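Local coordinates for protein packaging enzyme P4 (Pseudomonas phage phi6, PDB 4BLO) that hydrolyses nucleoside triphosphates as a hexameric RecA-like P-loop ATPase and probably drives packaging of viral RNA into the procapsid, at residues 24-33 and 94-102; 40-49 and 172-180. All coordinates share one frame; numbering follows the deposited sequence.

Interaction 1: residues 24-33 and 94-102; sequences PVSLQVLGRP and DTGIYSVPG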
# COMPACT_ATOMS: atom_id res chain seq x y z
N PRO L 24 -27.09 23.98 5.66
CA PRO L 24 -25.62 23.97 5.59
C PRO L 24 -25.14 22.60 5.11
O PRO L 24 -25.56 21.57 5.65
CB PRO L 24 -25.19 24.27 7.04
CG PRO L 24 -26.36 23.93 7.89
CD PRO L 24 -27.58 23.72 7.03
N VAL L 25 -24.29 22.57 4.06
CA VAL L 25 -23.82 21.30 3.50
C VAL L 25 -22.31 21.18 3.56
O VAL L 25 -21.58 22.18 3.66
CB VAL L 25 -24.31 21.03 2.05
CG1 VAL L 25 -25.81 20.76 2.02
CG2 VAL L 25 -23.92 22.15 1.08
N SER L 26 -21.85 19.93 3.47
CA SER L 26 -20.45 19.54 3.44
C SER L 26 -20.25 18.42 2.42
O SER L 26 -21.21 17.98 1.78
CB SER L 26 -19.99 19.09 4.82
OG SER L 26 -20.01 20.17 5.75
N LEU L 27 -19.01 17.98 2.26
CA LEU L 27 -18.65 16.88 1.38
C LEU L 27 -17.46 16.16 1.96
O LEU L 27 -16.68 16.76 2.70
CB LEU L 27 -18.38 17.35 -0.06
CG LEU L 27 -18.56 16.28 -1.13
CD1 LEU L 27 -20.02 16.11 -1.50
CD2 LEU L 27 -17.75 16.59 -2.35
N GLN L 28 -17.36 14.86 1.79
CA GLN L 28 -16.27 14.04 2.28
C GLN L 28 -15.94 12.97 1.26
O GLN L 28 -16.84 12.44 0.60
CB GLN L 28 -16.64 13.42 3.63
CG GLN L 28 -15.43 12.87 4.41
CD GLN L 28 -15.81 11.83 5.43
OE1 GLN L 28 -16.91 11.29 5.44
NE2 GLN L 28 -14.90 11.54 6.32
N VAL L 29 -14.65 12.68 1.14
CA VAL L 29 -14.16 11.53 0.39
C VAL L 29 -13.40 10.27 0.82
O VAL L 29 -13.93 9.16 0.71
CB VAL L 29 -13.17 11.95 -0.72
CG1 VAL L 29 -12.96 10.81 -1.70
CG2 VAL L 29 -13.69 13.19 -1.44
N LEU L 30 -12.17 10.44 1.31
CA LEU L 30 -11.43 9.57 2.22
C LEU L 30 -10.78 10.32 3.39
O LEU L 30 -10.08 9.72 4.21
CB LEU L 30 -10.36 8.78 1.46
CG LEU L 30 -10.87 7.65 0.56
CD1 LEU L 30 -9.71 6.80 0.06
CD2 LEU L 30 -11.88 6.79 1.30
N GLY L 31 -11.01 11.63 3.46
CA GLY L 31 -10.35 12.47 4.45
C GLY L 31 -11.35 12.94 5.48
O GLY L 31 -12.13 12.13 6.01
N ARG L 32 -11.39 14.45 5.92
CA ARG L 32 -12.31 15.04 6.89
C ARG L 32 -13.48 15.75 6.17
O ARG L 32 -13.25 16.34 5.10
CB ARG L 32 -11.58 16.01 7.84
CG ARG L 32 -10.91 15.27 9.01
CD ARG L 32 -10.59 16.11 10.23
NE ARG L 32 -9.76 17.28 9.92
CZ ARG L 32 -8.43 17.29 9.90
NH1 ARG L 32 -7.75 16.18 10.18
NH2 ARG L 32 -7.77 18.40 9.60
N PRO L 33 -14.73 15.70 6.71
CA PRO L 33 -15.82 16.43 6.06
C PRO L 33 -15.44 17.90 5.87
O PRO L 33 -14.91 18.52 6.81
CB PRO L 33 -16.98 16.28 7.05
CG PRO L 33 -16.67 15.06 7.81
CD PRO L 33 -15.18 15.07 7.96
N ASP L 94 -11.56 9.04 13.59
CA ASP L 94 -10.88 10.29 13.93
C ASP L 94 -11.37 11.42 13.02
O ASP L 94 -11.23 12.59 13.35
CB ASP L 94 -9.35 10.14 13.83
CG ASP L 94 -8.68 9.41 14.99
OD1 ASP L 94 -9.06 8.26 15.27
OD2 ASP L 94 -7.77 10.00 15.61
N THR L 95 -11.94 11.04 11.86
CA THR L 95 -12.48 11.95 10.86
C THR L 95 -14.01 11.97 10.90
O THR L 95 -14.62 12.95 10.50
CB THR L 95 -11.98 11.60 9.42
OG1 THR L 95 -12.46 10.32 8.99
CG2 THR L 95 -10.48 11.69 9.28
N GLY L 96 -14.60 10.87 11.34
CA GLY L 96 -16.05 10.73 11.33
C GLY L 96 -16.51 10.46 9.92
O GLY L 96 -15.68 10.29 9.02
N ILE L 97 -17.82 10.42 9.69
CA ILE L 97 -18.33 10.14 8.35
C ILE L 97 -19.45 11.12 8.03
O ILE L 97 -20.32 11.34 8.87
CB ILE L 97 -18.79 8.65 8.21
CG1 ILE L 97 -17.59 7.69 8.34
CG2 ILE L 97 -19.53 8.39 6.89
CD1 ILE L 97 -17.84 6.66 9.26
N TYR L 98 -19.41 11.71 6.82
CA TYR L 98 -20.45 12.65 6.40
C TYR L 98 -21.04 12.25 5.05
O TYR L 98 -20.31 11.97 4.10
CB TYR L 98 -19.92 14.09 6.33
CG TYR L 98 -20.98 15.11 5.95
CD1 TYR L 98 -21.31 15.34 4.62
CD2 TYR L 98 -21.64 15.85 6.93
CE1 TYR L 98 -22.32 16.25 4.27
CE2 TYR L 98 -22.62 16.79 6.58
CZ TYR L 98 -22.96 16.97 5.25
OH TYR L 98 -23.93 17.88 4.90
N SER L 99 -22.37 12.29 4.98
CA SER L 99 -23.14 12.11 3.77
C SER L 99 -24.13 13.24 3.68
O SER L 99 -24.68 13.65 4.72
CB SER L 99 -23.83 10.75 3.73
OG SER L 99 -22.87 9.81 3.32
N VAL L 100 -24.32 13.81 2.49
CA VAL L 100 -25.22 14.94 2.42
C VAL L 100 -26.66 14.41 2.70
O VAL L 100 -27.04 13.34 2.19
CB VAL L 100 -25.06 15.84 1.16
CG1 VAL L 100 -23.60 15.91 0.70
CG2 VAL L 100 -25.96 15.43 0.02
N PRO L 101 -27.40 15.09 3.62
CA PRO L 101 -28.74 14.61 4.00
C PRO L 101 -29.76 14.66 2.86
O PRO L 101 -29.64 15.49 1.96
CB PRO L 101 -29.15 15.56 5.12
CG PRO L 101 -27.89 16.20 5.59
CD PRO L 101 -27.05 16.32 4.36
N GLY L 102 -30.73 13.77 2.93
CA GLY L 102 -31.83 13.68 1.97
C GLY L 102 -32.88 14.74 2.23
O GLY L 102 -32.84 15.44 3.24

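Interaction 2: residues 40-49 and 172-180; sequences VIKTYIAAVM and IVCIGLGAL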
# COMPACT_ATOMS: atom_id res chain seq x y z
N VAL L 40 -20.39 31.86 -2.13
CA VAL L 40 -19.70 31.85 -3.42
C VAL L 40 -20.70 31.54 -4.56
O VAL L 40 -20.68 32.24 -5.57
CB VAL L 40 -18.49 30.85 -3.39
CG1 VAL L 40 -17.72 30.86 -4.70
CG2 VAL L 40 -17.56 31.16 -2.23
N ILE L 41 -21.59 30.53 -4.37
CA ILE L 41 -22.61 30.11 -5.35
C ILE L 41 -23.59 31.27 -5.57
O ILE L 41 -23.90 31.60 -6.73
CB ILE L 41 -23.33 28.79 -4.96
CG1 ILE L 41 -22.31 27.64 -4.70
CG2 ILE L 41 -24.33 28.36 -6.03
CD1 ILE L 41 -22.69 26.70 -3.62
N LYS L 42 -24.04 31.92 -4.47
CA LYS L 42 -24.94 33.08 -4.52
C LYS L 42 -24.31 34.23 -5.32
O LYS L 42 -24.95 34.81 -6.19
CB LYS L 42 -25.32 33.56 -3.11
CG LYS L 42 -26.19 32.60 -2.30
CD LYS L 42 -26.86 33.28 -1.10
CE LYS L 42 -25.91 33.63 0.03
NZ LYS L 42 -26.62 34.28 1.16
N THR L 43 -23.02 34.52 -5.03
CA THR L 43 -22.22 35.56 -5.67
C THR L 43 -22.11 35.28 -7.18
O THR L 43 -22.22 36.21 -7.98
CB THR L 43 -20.83 35.66 -5.00
OG1 THR L 43 -21.00 35.69 -3.58
CG2 THR L 43 -20.05 36.88 -5.46
N TYR L 44 -21.93 33.99 -7.55
CA TYR L 44 -21.86 33.55 -8.95
C TYR L 44 -23.19 33.83 -9.65
O TYR L 44 -23.17 34.41 -10.73
CB TYR L 44 -21.48 32.06 -9.04
CG TYR L 44 -21.44 31.52 -10.45
CD1 TYR L 44 -20.37 31.80 -11.29
CD2 TYR L 44 -22.45 30.68 -10.93
CE1 TYR L 44 -20.32 31.30 -12.60
CE2 TYR L 44 -22.41 30.17 -12.23
CZ TYR L 44 -21.35 30.48 -13.06
OH TYR L 44 -21.30 29.98 -14.34
N ILE L 45 -24.34 33.44 -9.03
CA ILE L 45 -25.68 33.65 -9.58
C ILE L 45 -25.89 35.15 -9.89
O ILE L 45 -26.27 35.49 -11.01
CB ILE L 45 -26.80 33.07 -8.65
CG1 ILE L 45 -26.72 31.53 -8.60
CG2 ILE L 45 -28.20 33.53 -9.10
CD1 ILE L 45 -27.37 30.88 -7.38
N ALA L 46 -25.58 36.03 -8.91
CA ALA L 46 -25.68 37.49 -9.03
C ALA L 46 -24.84 38.04 -10.21
O ALA L 46 -25.32 38.89 -10.95
CB ALA L 46 -25.24 38.15 -7.73
N ALA L 47 -23.62 37.51 -10.39
CA ALA L 47 -22.70 37.90 -11.46
C ALA L 47 -23.24 37.49 -12.84
O ALA L 47 -23.11 38.27 -13.79
CB ALA L 47 -21.33 37.29 -11.22
N VAL L 48 -23.85 36.27 -12.93
CA VAL L 48 -24.42 35.71 -14.16
C VAL L 48 -25.64 36.55 -14.58
O VAL L 48 -25.72 36.95 -15.75
CB VAL L 48 -24.78 34.20 -13.99
CG1 VAL L 48 -25.67 33.70 -15.12
CG2 VAL L 48 -23.52 33.36 -13.90
N MET L 49 -26.54 36.84 -13.62
CA MET L 49 -27.75 37.64 -13.85
C MET L 49 -27.40 39.07 -14.30
O MET L 49 -28.07 39.59 -15.19
CB MET L 49 -28.65 37.68 -12.61
CG MET L 49 -29.16 36.31 -12.14
SD MET L 49 -29.83 35.23 -13.43
CE MET L 49 -31.38 35.95 -13.64
N ILE L 172 -19.93 25.02 -8.49
CA ILE L 172 -20.43 26.39 -8.59
C ILE L 172 -21.40 26.51 -9.77
O ILE L 172 -22.52 26.99 -9.59
CB ILE L 172 -19.26 27.41 -8.70
CG1 ILE L 172 -18.59 27.63 -7.35
CG2 ILE L 172 -19.73 28.75 -9.27
CD1 ILE L 172 -17.24 28.30 -7.43
N VAL L 173 -20.97 26.07 -10.97
CA VAL L 173 -21.77 26.15 -12.19
C VAL L 173 -22.97 25.20 -12.11
O VAL L 173 -24.07 25.61 -12.46
CB VAL L 173 -20.92 25.91 -13.46
CG1 VAL L 173 -21.73 26.22 -14.72
CG2 VAL L 173 -19.64 26.74 -13.45
N CYS L 174 -22.76 23.96 -11.61
CA CYS L 174 -23.81 22.95 -11.49
C CYS L 174 -24.92 23.41 -10.52
O CYS L 174 -26.09 23.43 -10.93
CB CYS L 174 -23.24 21.60 -11.07
SG CYS L 174 -22.49 20.66 -12.43
N ILE L 175 -24.57 23.79 -9.27
CA ILE L 175 -25.54 24.24 -8.26
C ILE L 175 -26.10 25.62 -8.64
O ILE L 175 -27.32 25.79 -8.64
CB ILE L 175 -24.94 24.23 -6.82
CG1 ILE L 175 -24.53 22.80 -6.40
CG2 ILE L 175 -25.92 24.84 -5.79
CD1 ILE L 175 -23.42 22.74 -5.34
N GLY L 176 -25.23 26.56 -8.98
CA GLY L 176 -25.61 27.92 -9.35
C GLY L 176 -26.62 28.02 -10.47
O GLY L 176 -27.70 28.58 -10.27
N LEU L 177 -26.28 27.46 -11.64
CA LEU L 177 -27.15 27.52 -12.83
C LEU L 177 -28.27 26.47 -12.78
O LEU L 177 -29.38 26.76 -13.24
CB LEU L 177 -26.35 27.39 -14.14
CG LEU L 177 -25.27 28.46 -14.41
CD1 LEU L 177 -24.66 28.27 -15.77
CD2 LEU L 177 -25.84 29.88 -14.34
N GLY L 178 -27.97 25.30 -12.23
CA GLY L 178 -28.93 24.20 -12.12
C GLY L 178 -30.13 24.54 -11.26
O GLY L 178 -31.25 24.13 -11.59
N ALA L 179 -29.90 25.31 -10.16
CA ALA L 179 -30.93 25.76 -9.22
C ALA L 179 -31.90 26.71 -9.88
O ALA L 179 -33.10 26.64 -9.60
CB ALA L 179 -30.30 26.42 -8.00
N LEU L 180 -31.39 27.55 -10.80
CA LEU L 180 -32.16 28.53 -11.58
C LEU L 180 -33.06 27.86 -12.62
O LEU L 180 -33.94 28.52 -13.17
CB LEU L 180 -31.23 29.54 -12.28
CG LEU L 180 -30.35 30.42 -11.40
CD1 LEU L 180 -29.33 31.16 -12.23
CD2 LEU L 180 -31.18 31.40 -10.56

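Interaction 1: residues 24-33 and 94-102
Gln28 sends its side chain out to Tyr98 and Gly96 with CG trans to its own backbone N (chi1 -164°) and the chain extended beyond. Tyr98 likewise has CG trans to N (chi1 -177°), which lays its ring against Ser26. The Gln28 amide works at both ends. Gln28 OE1 accepts from Tyr98 N at 2.9 Å, a fairly straight bond whose donor stands above the carbonyl plane. Gln28 NE2 donates to Gly96 O at 3.1 Å, and also to Gly31 O in its own loop at 2.8 Å. Gly96 O takes a second bond, from Thr95 OG1. Ser26 CB sits over the centre of one face of the Tyr98 ring, a CH-pi contact 3.7 Å from the centroid. Ser26 N makes a weak hydrogen bond to Tyr98 OH. Pro33 CG packs on Tyr98 CB at 3.7 Å. Around this contact, helix 208-222 touches Leu27 and Val100, and Arg195 of a second subunit hydrogen-bonds to Gln28 O. Three bonds fix the buried Gln28 amide and its rotation, so one side chain ties the turn of 24-33 to the extended chain after helix 92-95, at a subunit interface.

Interaction 2: residues 40-49 and 172-180
Helices 40-49 and 172-179 cross at -58°, with their axes 9.0 Å apart at the closest point, and the backbones come nearest at Ile41 and Ile172. Tyr44 reaches across with CG trans to its backbone N (chi1 178°). Ile172 CG2 lies over one face of the Tyr44 ring, offset toward the rim, in a CH-pi contact 3.7 Å from the centroid. Val48 CG2, from the next turn of the same helix as Tyr44, covers the opposite face. The ring is thus held between two methyl groups. Leu177 CG meets the ring edge at Tyr44 CE2, 4.0 Å away. At Gly176, which has no side chain, the backbone itself is the packing surface: Ile41 CG2 rests 3.6 Å from Gly176 N, and Ile45 CG1 approaches Gly176 O at 3.5 Å. Farther along, Ile45 CG2 packs on Leu180 CD2 at 3.9 Å, the two side chains passing in opposite directions. The interface is apolar; the Tyr44 hydroxyl has its partner outside, at Ile64 O. Helix 7-22 touches Met49 and Ile175, and helix 66-69 touches Tyr44, Val48 and Val173. Cys174 and Leu177 pack on strand 184-187, so helix 172-179 lies between helix 40-49 and the central sheet.

How the interactions relate
Interactions 1 and 2 do not touch. Their centres are 23 Å apart and their nearest atoms about 6 Å apart. Their segments alternate along the chain, so the N-terminal region 24-49 meets two later parts in turn, 94-102 and 172-180. Strand 34-35 and the start of helix 38-54 lead from one to the other. Tyr223, just after helix 208-222, touches both Val25 of interaction 1 and Ile175 of interaction 2. Interaction 1 is in direct contact with two neighbouring subunits, whereas no other chain touches the segments of interaction 2. Neither includes residues of the ADP pocket, such as Lys132 and Ser133 of the P-loop; interaction 2 packs beside the sheet that carries this loop.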